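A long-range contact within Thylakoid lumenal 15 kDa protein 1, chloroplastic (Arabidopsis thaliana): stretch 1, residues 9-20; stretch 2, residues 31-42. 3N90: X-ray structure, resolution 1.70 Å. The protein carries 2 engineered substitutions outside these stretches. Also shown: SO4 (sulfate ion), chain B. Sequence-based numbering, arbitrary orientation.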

# COMPACT_ATOMS: atom_id res chain seq x y z
N GLY A 9 3.39 14.79 13.08
CA GLY A 9 4.25 15.65 12.27
C GLY A 9 5.04 14.80 11.28
O GLY A 9 5.28 13.62 11.53
N GLN A 10 5.45 15.38 10.16
CA GLN A 10 6.14 14.59 9.11
C GLN A 10 7.48 14.06 9.63
O GLN A 10 7.92 12.97 9.22
CB GLN A 10 6.33 15.42 7.85
CG GLN A 10 5.01 15.89 7.19
CD GLN A 10 4.18 14.75 6.60
OE1 GLN A 10 4.23 13.61 7.07
NE2 GLN A 10 3.44 15.06 5.53
N GLY A 11 8.08 14.79 10.57
CA GLY A 11 9.40 14.37 11.14
C GLY A 11 9.33 13.11 11.97
O GLY A 11 10.36 12.46 12.24
N VAL A 12 8.11 12.75 12.37
CA VAL A 12 7.86 11.60 13.19
C VAL A 12 7.91 10.33 12.33
O VAL A 12 8.30 9.26 12.81
CB VAL A 12 6.48 11.72 13.88
CG1 VAL A 12 6.07 10.41 14.53
CG2 VAL A 12 6.45 12.91 14.86
N THR A 13 7.52 10.46 11.06
CA THR A 13 7.33 9.30 10.21
C THR A 13 8.39 9.17 9.10
O THR A 13 8.59 8.07 8.55
CB THR A 13 5.89 9.30 9.64
OG1 THR A 13 5.66 10.52 8.95
CG2 THR A 13 4.85 9.14 10.77
N ARG A 14 9.07 10.25 8.76
CA ARG A 14 9.98 10.20 7.62
C ARG A 14 11.39 9.71 8.00
O ARG A 14 12.00 10.26 8.94
CB ARG A 14 10.01 11.55 6.89
CG ARG A 14 10.80 12.60 7.60
CD ARG A 14 10.65 13.98 7.00
NE ARG A 14 11.06 14.99 7.99
CZ ARG A 14 10.69 16.27 7.97
NH1 ARG A 14 9.89 16.72 7.00
NH2 ARG A 14 11.12 17.10 8.92
N GLY A 15 11.91 8.72 7.27
CA GLY A 15 13.27 8.20 7.49
C GLY A 15 13.43 7.68 8.91
O GLY A 15 14.46 7.93 9.58
N GLN A 16 12.41 6.98 9.39
CA GLN A 16 12.41 6.43 10.75
C GLN A 16 12.29 4.92 10.76
O GLN A 16 11.75 4.33 9.82
CB GLN A 16 11.26 7.04 11.54
CG GLN A 16 11.40 8.55 11.77
CD GLN A 16 12.61 8.90 12.61
OE1 GLN A 16 12.98 8.17 13.52
NE2 GLN A 16 13.23 10.02 12.30
N ASP A 17 12.78 4.29 11.83
CA ASP A 17 12.53 2.87 12.02
C ASP A 17 11.25 2.71 12.81
O ASP A 17 11.23 2.97 14.02
CB ASP A 17 13.71 2.19 12.73
CG ASP A 17 13.52 0.67 12.85
OD1 ASP A 17 12.40 0.16 12.60
OD2 ASP A 17 14.52 -0.03 13.15
N LEU A 18 10.18 2.31 12.11
CA LEU A 18 8.86 2.16 12.67
C LEU A 18 8.39 0.73 12.52
O LEU A 18 7.19 0.45 12.42
CB LEU A 18 7.88 3.13 11.96
CG LEU A 18 8.20 4.62 12.13
CD1 LEU A 18 7.21 5.46 11.31
CD2 LEU A 18 8.16 5.02 13.60
N SER A 19 9.33 -0.22 12.53
CA SER A 19 8.93 -1.62 12.46
C SER A 19 7.96 -1.95 13.62
O SER A 19 8.13 -1.46 14.75
CB SER A 19 10.13 -2.56 12.54
OG SER A 19 11.19 -2.18 11.68
N GLY A 20 6.94 -2.74 13.29
CA GLY A 20 5.99 -3.28 14.26
C GLY A 20 5.09 -2.24 14.89
O GLY A 20 4.41 -2.55 15.87
N GLN A 31 0.70 11.60 4.82
CA GLN A 31 1.80 11.29 5.74
C GLN A 31 3.06 10.89 4.94
O GLN A 31 2.98 10.15 3.93
CB GLN A 31 1.40 10.16 6.67
CG GLN A 31 2.24 10.13 7.95
CD GLN A 31 2.02 11.35 8.84
OE1 GLN A 31 0.88 11.85 8.94
NE2 GLN A 31 3.09 11.83 9.50
N ASP A 32 4.21 11.39 5.40
CA ASP A 32 5.50 11.17 4.74
C ASP A 32 6.22 9.99 5.45
O ASP A 32 6.79 10.15 6.51
CB ASP A 32 6.38 12.43 4.80
CG ASP A 32 7.64 12.32 3.94
OD1 ASP A 32 7.93 11.22 3.38
OD2 ASP A 32 8.37 13.34 3.78
N PHE A 33 6.15 8.81 4.85
CA PHE A 33 6.93 7.67 5.32
C PHE A 33 8.09 7.36 4.36
O PHE A 33 8.55 6.20 4.29
CB PHE A 33 6.06 6.40 5.40
CG PHE A 33 5.03 6.45 6.45
CD1 PHE A 33 5.34 6.17 7.78
CD2 PHE A 33 3.71 6.74 6.11
CE1 PHE A 33 4.32 6.18 8.75
CE2 PHE A 33 2.71 6.78 7.09
CZ PHE A 33 3.00 6.50 8.39
N LYS A 34 8.57 8.36 3.61
CA LYS A 34 9.70 8.13 2.70
C LYS A 34 10.89 7.51 3.44
O LYS A 34 11.28 8.02 4.50
CB LYS A 34 10.14 9.44 2.05
CG LYS A 34 11.36 9.28 1.17
CD LYS A 34 11.45 10.57 0.31
CE LYS A 34 12.73 10.57 -0.47
NZ LYS A 34 13.17 11.93 -0.95
N THR A 35 11.41 6.44 2.87
CA THR A 35 12.60 5.70 3.33
C THR A 35 12.50 5.35 4.83
O THR A 35 13.52 5.32 5.55
CB THR A 35 13.96 6.37 2.86
OG1 THR A 35 15.08 5.50 3.09
CG2 THR A 35 14.22 7.77 3.50
N SER A 36 11.27 5.08 5.28
CA SER A 36 11.13 4.49 6.61
C SER A 36 11.11 2.97 6.58
O SER A 36 10.83 2.34 5.55
CB SER A 36 9.89 5.02 7.30
OG SER A 36 10.13 6.36 7.64
N ILE A 37 11.42 2.37 7.75
CA ILE A 37 11.30 0.93 7.91
C ILE A 37 9.97 0.67 8.60
O ILE A 37 9.69 1.20 9.68
CB ILE A 37 12.45 0.33 8.76
CG1 ILE A 37 13.82 0.72 8.22
CG2 ILE A 37 12.29 -1.20 8.77
CD1 ILE A 37 14.99 0.17 9.10
N LEU A 38 9.12 -0.10 7.93
CA LEU A 38 7.76 -0.36 8.37
C LEU A 38 7.44 -1.85 8.39
O LEU A 38 6.29 -2.26 8.12
CB LEU A 38 6.74 0.43 7.50
CG LEU A 38 6.73 1.93 7.81
CD1 LEU A 38 6.15 2.69 6.61
CD2 LEU A 38 5.93 2.20 9.06
N ARG A 39 8.48 -2.68 8.63
CA ARG A 39 8.27 -4.11 8.64
C ARG A 39 7.29 -4.46 9.74
O ARG A 39 7.40 -3.95 10.88
CB ARG A 39 9.57 -4.88 8.90
CG ARG A 39 10.63 -4.71 7.91
CD ARG A 39 11.64 -5.88 8.13
NE ARG A 39 12.21 -5.97 6.84
CZ ARG A 39 12.56 -7.01 6.15
NH1 ARG A 39 12.51 -8.30 6.55
NH2 ARG A 39 13.00 -6.68 4.97
N GLN A 40 6.34 -5.30 9.37
CA GLN A 40 5.24 -5.73 10.26
C GLN A 40 4.38 -4.61 10.83
O GLN A 40 3.71 -4.81 11.85
CB GLN A 40 5.80 -6.55 11.43
CG GLN A 40 6.52 -7.80 11.03
CD GLN A 40 8.00 -7.61 10.69
OE1 GLN A 40 8.76 -6.93 11.40
NE2 GLN A 40 8.42 -8.26 9.60
N ALA A 41 4.40 -3.42 10.22
CA ALA A 41 3.62 -2.30 10.73
C ALA A 41 2.16 -2.60 10.46
O ALA A 41 1.85 -3.29 9.49
CB ALA A 41 4.01 -0.98 10.08
N ASN A 42 1.28 -2.06 11.29
CA ASN A 42 -0.15 -2.23 11.14
C ASN A 42 -0.82 -0.96 10.63
O ASN A 42 -0.93 0.04 11.36
CB ASN A 42 -0.76 -2.61 12.50
CG ASN A 42 -2.21 -3.08 12.40
OD1 ASN A 42 -2.82 -3.06 11.34
ND2 ASN A 42 -2.76 -3.50 13.54
S SO4 B . 2.41 18.34 9.54
O1 SO4 B . 3.87 18.34 9.61
O2 SO4 B . 1.84 19.55 10.15
O3 SO4 B . 1.90 17.21 10.34
O4 SO4 B . 1.96 18.25 8.17
O HOH W 1 8.31 15.79 5.00

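The two stretches run side by side in the same direction: the nearest CA pairs advance together from Arg14 and Phe33 (4.6 Å between the two CA atoms) through Asp17 and Ile37 (4.7 Å, CA to CA) to Gly20 and Ala41 (4.4 Å, CA to CA). Regular secondary structure is scarce. Stretch 1 begins with a weakly bonded helix at about residues 10-13, and stretch 2 has neither helix nor strand but contains two type II turns, Phe33 to Ser36 and Leu38 to Ala41, each closed by a backbone hydrogen bond: Ser36 N to Phe33 O and Ala41 N to Leu38 O, both 3.1 Å.

Between these turns lies a single beta bridge, Asp17 with Ile37. Its evidence is a pair of hydrogen bonds placed around Asp17: Ile37 N donates to Gln16 O (2.9 Å, angle 158°), and Leu18 N donates to Ile37 O (2.7 Å, 147°). Ile37 thus uses both its amide and its carbonyl on the residues flanking Asp17. Ser19 N also lies 3.2 Å from Ile37 O, but the angle is too poor for a hydrogen bond. Two further backbone bonds engage carbonyls within the turns, Gly15 N to Lys34 O (2.9 Å, 143°) and Gly20 N to Arg39 O (2.7 Å, 147°). Both glycines have positive phi, which by itself favours glycine. Gly15 CA also makes a nearly straight CA-H...O contact with Thr35 O (3.5 Å, 170° at the hydrogen).

Side chains supply the remaining cross-stretch hydrogen bonds. Ser36 OG donates to Thr13 O over a very short 2.5 Å and accepts from Gln16 N at 2.9 Å with an angle of 175°, so one hydroxyl links two backbone groups on either side of Arg14 and Gly15. Thr13 OG1 plays a similar double part: it accepts from Gln31 NE2 (2.9 Å, 173°) and donates to Asp32 O (2.7 Å). Its CA-to-CB bond points toward stretch 2, which places the hydroxyl within reach of both. Gln10 starts sideways, yet its end comes nearer, and OE1 receives Asp32 N at 2.8 Å (150°). The approach of Gln10 OE1 to Gln31 NE2, 3.2 Å, fails on angle.

Asp32 also points toward stretch 1, while its OD1 accepts from Lys34 N within its own stretch (2.9 Å, 158°). Water 1 extends the link to Arg14, accepting from Arg14 NH1 at 2.7 Å and donating to Asp32 OD2 at 2.7 Å.

The apolar contacts centre on buried Leu18. Its CB meets Leu38 CD2 at 3.6 Å, and its CD1 lies at the edge of the Phe33 ring, 3.9 Å from CE1 of Phe33. Phe33 and Leu38 both direct CA-to-CB away from stretch 1, but their side-chain ends come nearer. Ile37, whose CA-to-CB bond points toward stretch 1, instead lies exposed, with CG2 3.3 Å from Ser19 OG. Together the stretches bury 789 Å², both sides summed.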